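Local coordinates for particle-associated glycoside hydrolase (Acinetobacter phage Fri1, PDB 6C72) that depolymerises the capsular polysaccharide of Acinetobacter baumannii as the phage tailspike, degrading the host capsule during virus entry, at the interface of chains A and B. Residues are numbered along the deposited sequence; one frame, centred on the assembly and turned at random. Chains: chain A/B, Particle-associated glycoside hydrolase.

The interface of chains A and B. Residues chain A 341-344; chain B 376-377, 400-402, 404, 427.
The guanidinium of B:Arg427 lies flat against the A:Thr343-A:Gly344 peptide. Here a loop of chain A rests on the parallel beta-helix domain of chain B, a fold typical of phage tailspikes, within the trimer. The carbonyl carbon of A:Thr343 sits 4.1 Å off the middle of one guanidinium face, and A:Gly344 N stands nearer the border. Water 1 lies level with the group, beside its edge. A nearly straight bond joins NH2 of B:Arg427 and water 1 (178° at H). The water also pairs with the carbonyl O of A:Thr341 at 3.0 Å. The indole of B:Trp404 has CG2 of B:Thr402 over the middle of one face. Its rim atom CZ2 meets CA of A:Pro342 at 4.0 Å.

The chain of B:Arg427 bends at chi3 (-78°), which turns the guanidinium against the chain A peptide. NH1 makes a weak bond to the carbonyl O of A:Thr341. NH1 also lies 3.0 Å from the carbonyl O of A:Pro342, but no hydrogen is aimed at it, and this is proximity and not a hydrogen bond. That oxygen instead accepts from the hydroxyl OG1 of B:Thr402 at 2.7 Å, the donor tilted from the carbonyl plane.

A:Thr343 inserts its side chain among the loops of chain B. OG1 lies between the backbone N and the carbonyl carbon (chi1 73°) and donates to the amide oxygen OD1 of B:Asn376 at 3.1 Å. The two side chains meet at about a right angle. The methyl CG2 packs 4.1 Å from CA of B:Asn376. Behind it, the side-chain OD1 of B:Asn401 accepts the backbone N of B:Cys377 at 2.7 Å, tying neighbouring turns together.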
loop_
_atom_site.group_PDB
_atom_site.type_symbol
_atom_site.label_atom_id
_atom_site.label_comp_id
_atom_site.label_asym_id
_atom_site.label_seq_id
_atom_site.Cartn_x
_atom_site.Cartn_y
_atom_site.Cartn_z
ATOM N N THR A 341 -13.657 -11.997 -12.620
ATOM C CA THR A 341 -13.493 -11.097 -11.488
ATOM C C THR A 341 -14.355 -9.854 -11.689
ATOM O O THR A 341 -14.613 -9.447 -12.827
ATOM C CB THR A 341 -12.027 -10.693 -11.293
ATOM O OG1 THR A 341 -11.584 -9.867 -12.385
ATOM C CG2 THR A 341 -11.135 -11.942 -11.162
ATOM N N PRO A 342 -14.816 -9.238 -10.598
ATOM C CA PRO A 342 -15.755 -8.109 -10.736
ATOM C C PRO A 342 -15.194 -6.922 -11.503
ATOM O O PRO A 342 -15.953 -6.247 -12.215
ATOM C CB PRO A 342 -16.070 -7.732 -9.285
ATOM C CG PRO A 342 -14.896 -8.289 -8.477
ATOM C CD PRO A 342 -14.504 -9.542 -9.192
ATOM N N THR A 343 -13.903 -6.627 -11.386
ATOM C CA THR A 343 -13.348 -5.487 -12.106
ATOM C C THR A 343 -12.546 -5.874 -13.337
ATOM O O THR A 343 -12.184 -4.990 -14.118
ATOM C CB THR A 343 -12.460 -4.634 -11.194
ATOM O OG1 THR A 343 -11.227 -5.327 -10.953
ATOM C CG2 THR A 343 -13.170 -4.309 -9.881
ATOM N N GLY A 344 -12.309 -7.150 -13.573
ATOM C CA GLY A 344 -11.485 -7.535 -14.694
ATOM C C GLY A 344 -10.004 -7.608 -14.400
ATOM O O GLY A 344 -9.240 -8.047 -15.269
ATOM N N ASN B 376 -10.398 -0.625 -7.380
ATOM C CA ASN B 376 -10.974 -1.970 -7.338
ATOM C C ASN B 376 -12.289 -2.007 -6.559
ATOM O O ASN B 376 -12.599 -2.985 -5.884
ATOM C CB ASN B 376 -9.976 -2.990 -6.770
ATOM C CG ASN B 376 -9.048 -3.541 -7.828
ATOM O OD1 ASN B 376 -9.430 -4.423 -8.608
ATOM N ND2 ASN B 376 -7.829 -3.023 -7.872
ATOM N N CYS B 377 -13.089 -0.968 -6.700
ATOM C CA CYS B 377 -14.389 -0.911 -6.060
ATOM C C CYS B 377 -15.491 -1.239 -7.064
ATOM O O CYS B 377 -15.302 -1.152 -8.278
ATOM C CB CYS B 377 -14.625 0.471 -5.437
ATOM S SG CYS B 377 -13.516 0.846 -4.043
ATOM N N ASN B 400 -9.467 0.752 -11.855
ATOM C CA ASN B 400 -9.829 -0.659 -11.725
ATOM C C ASN B 400 -11.168 -0.861 -11.025
ATOM O O ASN B 400 -11.354 -1.848 -10.312
ATOM C CB ASN B 400 -8.739 -1.429 -10.981
ATOM C CG ASN B 400 -7.414 -1.346 -11.674
ATOM O OD1 ASN B 400 -7.308 -1.699 -12.850
ATOM N ND2 ASN B 400 -6.395 -0.835 -10.973
ATOM N N ASN B 401 -12.111 0.052 -11.230
ATOM C CA ASN B 401 -13.432 -0.045 -10.637
ATOM C C ASN B 401 -14.431 -0.529 -11.677
ATOM O O ASN B 401 -14.150 -0.541 -12.876
ATOM C CB ASN B 401 -13.873 1.300 -10.060
ATOM C CG ASN B 401 -12.857 1.876 -9.087
ATOM O OD1 ASN B 401 -12.633 1.323 -7.998
ATOM N ND2 ASN B 401 -12.216 2.987 -9.478
ATOM N N THR B 402 -15.588 -0.984 -11.198
ATOM C CA THR B 402 -16.692 -1.375 -12.062
ATOM C C THR B 402 -17.926 -0.559 -11.718
ATOM O O THR B 402 -18.307 -0.464 -10.547
ATOM C CB THR B 402 -17.004 -2.862 -11.944
ATOM O OG1 THR B 402 -15.898 -3.598 -12.462
ATOM C CG2 THR B 402 -18.268 -3.212 -12.749
ATOM N N TRP B 404 -21.570 -1.041 -12.436
ATOM C CA TRP B 404 -22.459 -2.065 -12.961
ATOM C C TRP B 404 -23.661 -1.460 -13.677
ATOM O O TRP B 404 -24.235 -2.100 -14.564
ATOM C CB TRP B 404 -22.919 -2.976 -11.832
ATOM C CG TRP B 404 -21.848 -3.854 -11.263
ATOM C CD1 TRP B 404 -21.357 -3.835 -9.974
ATOM C CD2 TRP B 404 -21.136 -4.891 -11.944
ATOM N NE1 TRP B 404 -20.399 -4.790 -9.827
ATOM C CE2 TRP B 404 -20.240 -5.460 -11.011
ATOM C CE3 TRP B 404 -21.162 -5.390 -13.249
ATOM C CZ2 TRP B 404 -19.376 -6.511 -11.345
ATOM C CZ3 TRP B 404 -20.308 -6.425 -13.581
ATOM C CH2 TRP B 404 -19.425 -6.982 -12.626
ATOM N N ARG B 427 -14.203 -0.676 -15.595
ATOM C CA ARG B 427 -15.162 -1.441 -16.376
ATOM C C ARG B 427 -16.488 -0.703 -16.276
ATOM O O ARG B 427 -17.080 -0.631 -15.196
ATOM C CB ARG B 427 -15.257 -2.873 -15.856
ATOM C CG ARG B 427 -16.462 -3.651 -16.362
ATOM C CD ARG B 427 -16.545 -5.031 -15.724
ATOM N NE ARG B 427 -15.612 -5.968 -16.341
ATOM C CZ ARG B 427 -15.419 -7.208 -15.904
ATOM N NH1 ARG B 427 -16.093 -7.645 -14.844
ATOM N NH2 ARG B 427 -14.563 -8.013 -16.523
HETATM O O HOH W 1 -14.236 -10.583 -15.627
#